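Side-chain contacts in QdtA (Thermoanaerobacterium thermosaccharolyticum, PDB 4ZU5), which is a dimeric protein of the cupin superfamily, built on a small beta-sandwich of the WxcM-like kind and modelled here with thymidine: residues Y3-I8 against I69-P74; I8-I13 against V59-N64. One frame throughout, in Å; residues are numbered along the deposited sequence.

Contact 1: Y3-I8 against I69-P74; sequences YNVALI and IRLKIP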
loop_
_atom_site.group_PDB
_atom_site.type_symbol
_atom_site.label_atom_id
_atom_site.label_comp_id
_atom_site.label_asym_id
_atom_site.label_seq_id
_atom_site.Cartn_x
_atom_site.Cartn_y
_atom_site.Cartn_z
ATOM N N TYR A 3 10.527 23.007 2.348
ATOM C CA TYR A 3 9.073 23.138 2.448
ATOM C C TYR A 3 8.304 21.978 1.835
ATOM O O TYR A 3 8.749 21.375 0.883
ATOM C CB TYR A 3 8.619 24.411 1.752
ATOM C CG TYR A 3 9.089 25.700 2.371
ATOM C CD1 TYR A 3 9.971 26.542 1.701
ATOM C CD2 TYR A 3 8.647 26.088 3.628
ATOM C CE1 TYR A 3 10.408 27.726 2.277
ATOM C CE2 TYR A 3 9.093 27.248 4.210
ATOM C CZ TYR A 3 9.961 28.067 3.518
ATOM O OH TYR A 3 10.348 29.216 4.126
ATOM N N ASN A 4 7.097 21.741 2.332
ATOM C CA ASN A 4 6.083 20.903 1.703
ATOM C C ASN A 4 6.426 19.418 1.787
ATOM O O ASN A 4 5.970 18.596 0.972
ATOM C CB ASN A 4 5.765 21.330 0.269
ATOM C CG ASN A 4 5.194 22.744 0.175
ATOM O OD1 ASN A 4 5.119 23.526 1.163
ATOM N ND2 ASN A 4 4.739 23.073 -1.019
ATOM N N VAL A 5 7.193 19.085 2.802
ATOM C CA VAL A 5 7.637 17.724 3.037
ATOM C C VAL A 5 7.615 17.407 4.515
ATOM O O VAL A 5 7.946 18.277 5.312
ATOM C CB VAL A 5 9.069 17.556 2.466
ATOM C CG1 VAL A 5 9.634 16.184 2.786
ATOM C CG2 VAL A 5 9.022 17.723 0.966
ATOM N N ALA A 6 7.307 16.165 4.901
ATOM C CA ALA A 6 7.392 15.749 6.296
ATOM C C ALA A 6 7.577 14.255 6.354
ATOM O O ALA A 6 7.151 13.532 5.465
ATOM C CB ALA A 6 6.161 16.088 7.110
ATOM N N LEU A 7 8.142 13.858 7.476
ATOM C CA LEU A 7 8.121 12.479 7.920
ATOM C C LEU A 7 6.982 12.259 8.865
ATOM O O LEU A 7 6.880 12.872 9.949
ATOM C CB LEU A 7 9.451 12.124 8.560
ATOM C CG LEU A 7 10.565 12.057 7.535
ATOM C CD1 LEU A 7 11.871 12.037 8.322
ATOM C CD2 LEU A 7 10.496 10.859 6.615
ATOM N N ILE A 8 6.189 11.259 8.543
ATOM C CA ILE A 8 5.041 10.914 9.326
ATOM C C ILE A 8 5.220 9.536 9.950
ATOM O O ILE A 8 5.677 8.610 9.284
ATOM C CB ILE A 8 3.811 10.864 8.437
ATOM C CG1 ILE A 8 3.379 12.263 8.022
ATOM C CG2 ILE A 8 2.645 10.280 9.226
ATOM C CD1 ILE A 8 2.226 12.099 7.024
ATOM N N ILE A 69 15.203 8.942 -1.605
ATOM C CA ILE A 69 14.355 9.878 -2.284
ATOM C C ILE A 69 15.091 11.199 -2.310
ATOM O O ILE A 69 15.419 11.748 -1.251
ATOM C CB ILE A 69 13.023 10.165 -1.551
ATOM C CG1 ILE A 69 12.331 8.905 -1.076
ATOM C CG2 ILE A 69 12.143 11.024 -2.432
ATOM C CD1 ILE A 69 12.188 7.831 -2.122
ATOM N N ARG A 70 15.364 11.676 -3.512
ATOM C CA ARG A 70 15.967 13.005 -3.685
ATOM C C ARG A 70 14.832 13.992 -3.877
ATOM O O ARG A 70 14.089 13.903 -4.838
ATOM C CB ARG A 70 16.920 13.017 -4.890
ATOM C CG ARG A 70 17.427 14.386 -5.339
ATOM C CD ARG A 70 18.394 14.316 -6.551
ATOM N NE ARG A 70 19.548 13.451 -6.308
ATOM C CZ ARG A 70 19.745 12.255 -6.855
ATOM N NH1 ARG A 70 18.887 11.723 -7.710
ATOM N NH2 ARG A 70 20.788 11.550 -6.496
ATOM N N LEU A 71 14.703 14.927 -2.937
ATOM C CA LEU A 71 13.699 15.949 -2.962
ATOM C C LEU A 71 14.374 17.266 -3.292
ATOM O O LEU A 71 15.412 17.611 -2.720
ATOM C CB LEU A 71 13.029 16.105 -1.593
ATOM C CG LEU A 71 12.516 14.782 -1.031
ATOM C CD1 LEU A 71 12.311 14.869 0.477
ATOM C CD2 LEU A 71 11.238 14.457 -1.747
ATOM N N LYS A 72 13.736 18.034 -4.157
ATOM C CA LYS A 72 14.257 19.355 -4.398
ATOM C C LYS A 72 13.240 20.409 -4.761
ATOM O O LYS A 72 12.210 20.158 -5.381
ATOM C CB LYS A 72 15.396 19.248 -5.412
ATOM C CG LYS A 72 15.186 19.861 -6.768
ATOM C CD LYS A 72 16.088 19.103 -7.729
ATOM C CE LYS A 72 17.324 19.904 -8.112
ATOM N NZ LYS A 72 18.024 19.082 -9.136
ATOM N N ILE A 73 13.541 21.622 -4.320
ATOM C CA ILE A 73 12.835 22.792 -4.721
ATOM C C ILE A 73 13.968 23.760 -5.081
ATOM O O ILE A 73 15.142 23.477 -4.828
ATOM C CB ILE A 73 11.977 23.357 -3.560
ATOM C CG1 ILE A 73 12.822 23.757 -2.337
ATOM C CG2 ILE A 73 11.004 22.292 -3.091
ATOM C CD1 ILE A 73 12.027 24.357 -1.180
ATOM N N PRO A 74 13.608 24.938 -5.558
ATOM C CA PRO A 74 14.685 25.831 -5.965
ATOM C C PRO A 74 15.642 26.116 -4.808
ATOM O O PRO A 74 15.218 26.375 -3.675
ATOM C CB PRO A 74 13.931 27.073 -6.432
ATOM C CG PRO A 74 12.646 26.513 -6.945
ATOM C CD PRO A 74 12.290 25.476 -5.916
#

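Contact 2: I8-I13 against V59-N64; sequences IKFKDI and VLICLN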
loop_
_atom_site.group_PDB
_atom_site.type_symbol
_atom_site.label_atom_id
_atom_site.label_comp_id
_atom_site.label_asym_id
_atom_site.label_seq_id
_atom_site.Cartn_x
_atom_site.Cartn_y
_atom_site.Cartn_z
ATOM N N ILE A 8 6.189 11.259 8.543
ATOM C CA ILE A 8 5.041 10.914 9.326
ATOM C C ILE A 8 5.220 9.536 9.950
ATOM O O ILE A 8 5.677 8.610 9.284
ATOM C CB ILE A 8 3.811 10.864 8.437
ATOM C CG1 ILE A 8 3.379 12.263 8.022
ATOM C CG2 ILE A 8 2.645 10.280 9.226
ATOM C CD1 ILE A 8 2.226 12.099 7.024
ATOM N N LYS A 9 4.895 9.416 11.218
ATOM C CA LYS A 9 5.120 8.169 11.921
ATOM C C LYS A 9 3.798 7.479 12.101
ATOM O O LYS A 9 2.817 8.056 12.532
ATOM C CB LYS A 9 5.827 8.409 13.278
ATOM C CG LYS A 9 6.087 7.153 14.114
ATOM C CD LYS A 9 7.324 6.463 13.561
ATOM C CE LYS A 9 7.784 5.316 14.430
ATOM N NZ LYS A 9 6.771 4.256 14.356
ATOM N N PHE A 10 3.764 6.212 11.728
ATOM C CA PHE A 10 2.595 5.374 11.864
ATOM C C PHE A 10 2.767 4.418 13.050
ATOM O O PHE A 10 3.873 4.239 13.539
ATOM C CB PHE A 10 2.399 4.596 10.547
ATOM C CG PHE A 10 2.233 5.483 9.352
ATOM C CD1 PHE A 10 3.045 5.335 8.238
ATOM C CD2 PHE A 10 1.287 6.471 9.340
ATOM C CE1 PHE A 10 2.894 6.150 7.123
ATOM C CE2 PHE A 10 1.137 7.319 8.251
ATOM C CZ PHE A 10 1.938 7.163 7.141
ATOM N N LYS A 11 1.647 3.840 13.486
ATOM C CA LYS A 11 1.606 2.777 14.458
ATOM C C LYS A 11 2.272 1.553 13.835
ATOM O O LYS A 11 2.042 1.218 12.665
ATOM C CB LYS A 11 0.146 2.478 14.769
ATOM C CG LYS A 11 -0.055 1.707 16.058
ATOM C CD LYS A 11 -1.512 1.734 16.536
ATOM C CE LYS A 11 -1.614 1.060 17.911
ATOM N NZ LYS A 11 -3.006 0.885 18.433
ATOM N N ASP A 12 3.123 0.888 14.618
ATOM C CA ASP A 12 3.737 -0.401 14.263
ATOM C C ASP A 12 3.305 -1.441 15.293
ATOM O O ASP A 12 3.832 -1.452 16.396
ATOM C CB ASP A 12 5.254 -0.272 14.292
ATOM C CG ASP A 12 5.957 -1.578 13.967
ATOM O OD1 ASP A 12 5.285 -2.533 13.546
ATOM O OD2 ASP A 12 7.187 -1.637 14.119
ATOM N N ILE A 13 2.307 -2.250 14.981
ATOM C CA ILE A 13 1.854 -3.292 15.880
ATOM C C ILE A 13 2.772 -4.500 15.726
ATOM O O ILE A 13 2.755 -5.189 14.706
ATOM C CB ILE A 13 0.407 -3.621 15.569
ATOM C CG1 ILE A 13 -0.436 -2.379 15.874
ATOM C CG2 ILE A 13 -0.060 -4.863 16.322
ATOM C CD1 ILE A 13 -1.889 -2.548 15.532
ATOM N N VAL A 59 2.031 10.326 0.069
ATOM C CA VAL A 59 2.884 9.787 1.103
ATOM C C VAL A 59 3.594 8.589 0.527
ATOM O O VAL A 59 2.972 7.676 0.044
ATOM C CB VAL A 59 2.058 9.409 2.328
ATOM C CG1 VAL A 59 2.850 8.641 3.365
ATOM C CG2 VAL A 59 1.504 10.684 2.980
ATOM N N LEU A 60 4.905 8.577 0.663
ATOM C CA LEU A 60 5.720 7.467 0.195
ATOM C C LEU A 60 6.154 6.612 1.375
ATOM O O LEU A 60 6.561 7.128 2.429
ATOM C CB LEU A 60 6.975 7.992 -0.527
ATOM C CG LEU A 60 6.875 8.462 -1.980
ATOM C CD1 LEU A 60 5.769 9.497 -2.192
ATOM C CD2 LEU A 60 8.182 9.043 -2.496
ATOM N N ILE A 61 6.149 5.303 1.203
ATOM C CA ILE A 61 6.552 4.386 2.293
ATOM C C ILE A 61 7.309 3.204 1.723
ATOM O O ILE A 61 6.862 2.579 0.756
ATOM C CB ILE A 61 5.314 3.807 3.062
ATOM C CG1 ILE A 61 4.290 4.901 3.340
ATOM C CG2 ILE A 61 5.716 3.089 4.352
ATOM C CD1 ILE A 61 2.863 4.411 3.323
ATOM N N CYS A 62 8.444 2.885 2.334
ATOM C CA CYS A 62 9.256 1.751 1.874
ATOM C C CYS A 62 8.981 0.558 2.755
ATOM O O CYS A 62 9.215 0.621 3.971
ATOM C CB CYS A 62 10.720 2.131 1.910
ATOM S SG CYS A 62 11.700 0.663 1.512
ATOM N N LEU A 63 8.276 -0.443 2.204
ATOM C CA LEU A 63 7.664 -1.521 2.972
ATOM C C LEU A 63 8.663 -2.670 3.173
ATOM O O LEU A 63 8.464 -3.516 4.021
ATOM C CB LEU A 63 6.396 -2.058 2.269
ATOM C CG LEU A 63 5.291 -0.996 2.132
ATOM C CD1 LEU A 63 3.984 -1.640 1.696
ATOM C CD2 LEU A 63 5.061 -0.261 3.429
ATOM N N ASN A 64 9.741 -2.645 2.401
ATOM C CA ASN A 64 10.773 -3.673 2.499
ATOM C C ASN A 64 12.033 -3.115 1.833
ATOM O O ASN A 64 11.970 -2.376 0.832
ATOM C CB ASN A 64 10.375 -4.936 1.758
ATOM C CG ASN A 64 11.316 -6.082 2.069
ATOM O OD1 ASN A 64 11.578 -6.425 3.235
ATOM N ND2 ASN A 64 11.851 -6.655 1.018
#

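Contact 1: Y3-I8 against I69-P74
Val5 and Leu71 reach toward each other tip to tip, their methyls meeting end on with CG1 of Val5 3.8 Å from CD1 of Leu71. The valine branch that makes this touch lies opposite its own backbone nitrogen (chi1 175°), which aims CG1 across the interface, while CG2 stays beside that nitrogen. A short beta-branched residue and a longer leucine together span the gap between backbones whose CA atoms, Val5 to Leu71, stand 8.7 Å apart.

The second pair meets differently. Ile73 crosses Tyr3 obliquely, its CD1 lying 4.2 Å from CD1 of the phenol ring and 4.1 Å from the backbone N of the same tyrosine. The isoleucine holds CG1 between its own N and carbonyl carbon (chi1 61°), and from there the extended chain carries CD1 up to the start of segment 3-8.

No hydrogen bond joins the two segments, as expected where two sheets face each other: strand 5-9 is the outermost strand, within this chain, of one antiparallel sheet, strand 67-73 belongs to the other, and the two pairs close one margin of the space between the sheets of the cupin sandwich. Leu2 touches both Leu71 and Ile73, and Ile91 of strand 87-91 also packs on Leu71. Burial differs across the contact. Leu71 and Ile73 are buried, which suits purely hydrocarbon side chains, whereas Tyr3 is exposed, a position that an aromatic residue with a polar hydroxyl tolerates well. Beyond Ile73, helix 125-136 adds Tyr128 to the same apolar patch.

Contact 2: I8-I13 against V59-N64
Ile8 opens the contact, with CD1 4.3 Å from CG2 of Val59, a loose touch between two branched aliphatic side chains. Both suit extended strands, where beta-branching is easily accommodated, and both bring a methyl to the meeting point. Their CA atoms lie 8.6 Å apart, too far for backbone pairing, and no hydrogen bond links the segments.

Lys9 turns the other way. Its long chain curls forward until Lys9 NZ donates to Phe10 O, the carbonyl oxygen of the next residue, over 3.0 Å and nearly along the C=O axis (168°). NZ also bonds OG of Ser86, so the ammonium group has two polar partners at the point where the strand ends.

Phe10 has the largest share of the contact. With CG beside its own N and opposite the carbonyl carbon (chi1 -59°), the ring is directed at segment 59-64 and touches two residues there through the adjacent atoms CZ and CE1. Val59 comes from the opposite direction and sets CG1 at the ring's edge, near its plane, 4.2 Å from CZ of Phe10. Ile61 slants past the ring, its CD1 4.2 Å from CE1 of Phe10. The carbonyl O of Ile8 stands over one face of the ring, offset toward the rim. A large flat hydrocarbon fits this buried place because one ring can serve both aliphatic neighbours at once.

Strand 87-91 lies between strands 5-9 and 58-64 in the antiparallel sheet, so the contact bridges over a strand. Ile23 of strand 18-24 packs on both Phe10 and Ile61, Leu109 and Leu111 of strand 107-112 both touch Ile61, and Tyr38 of the second subunit packs against Phe10, Ile61 and Leu63.

From the N terminus, the chain runs along strand 5-9, whose residue Ile8 is shared by the two segments, though it touches only the partner in contact 2, and into the segment that ends at Ile13. Contact 2 then closes the inner loop when strand 58-64 arrives, and contact 1 closes the outer one with the next strand, 67-73, so contact 2 is nested inside contact 1. The N-terminal strand and the residues at its two ends thus meet two consecutive strands: one in its own sheet, beyond strand 87-91, the other in the facing sheet. The centres are about 16 Å apart, yet Ile69 CD1 lies 4.2 Å from Leu60 CD2 in the sandwich interior.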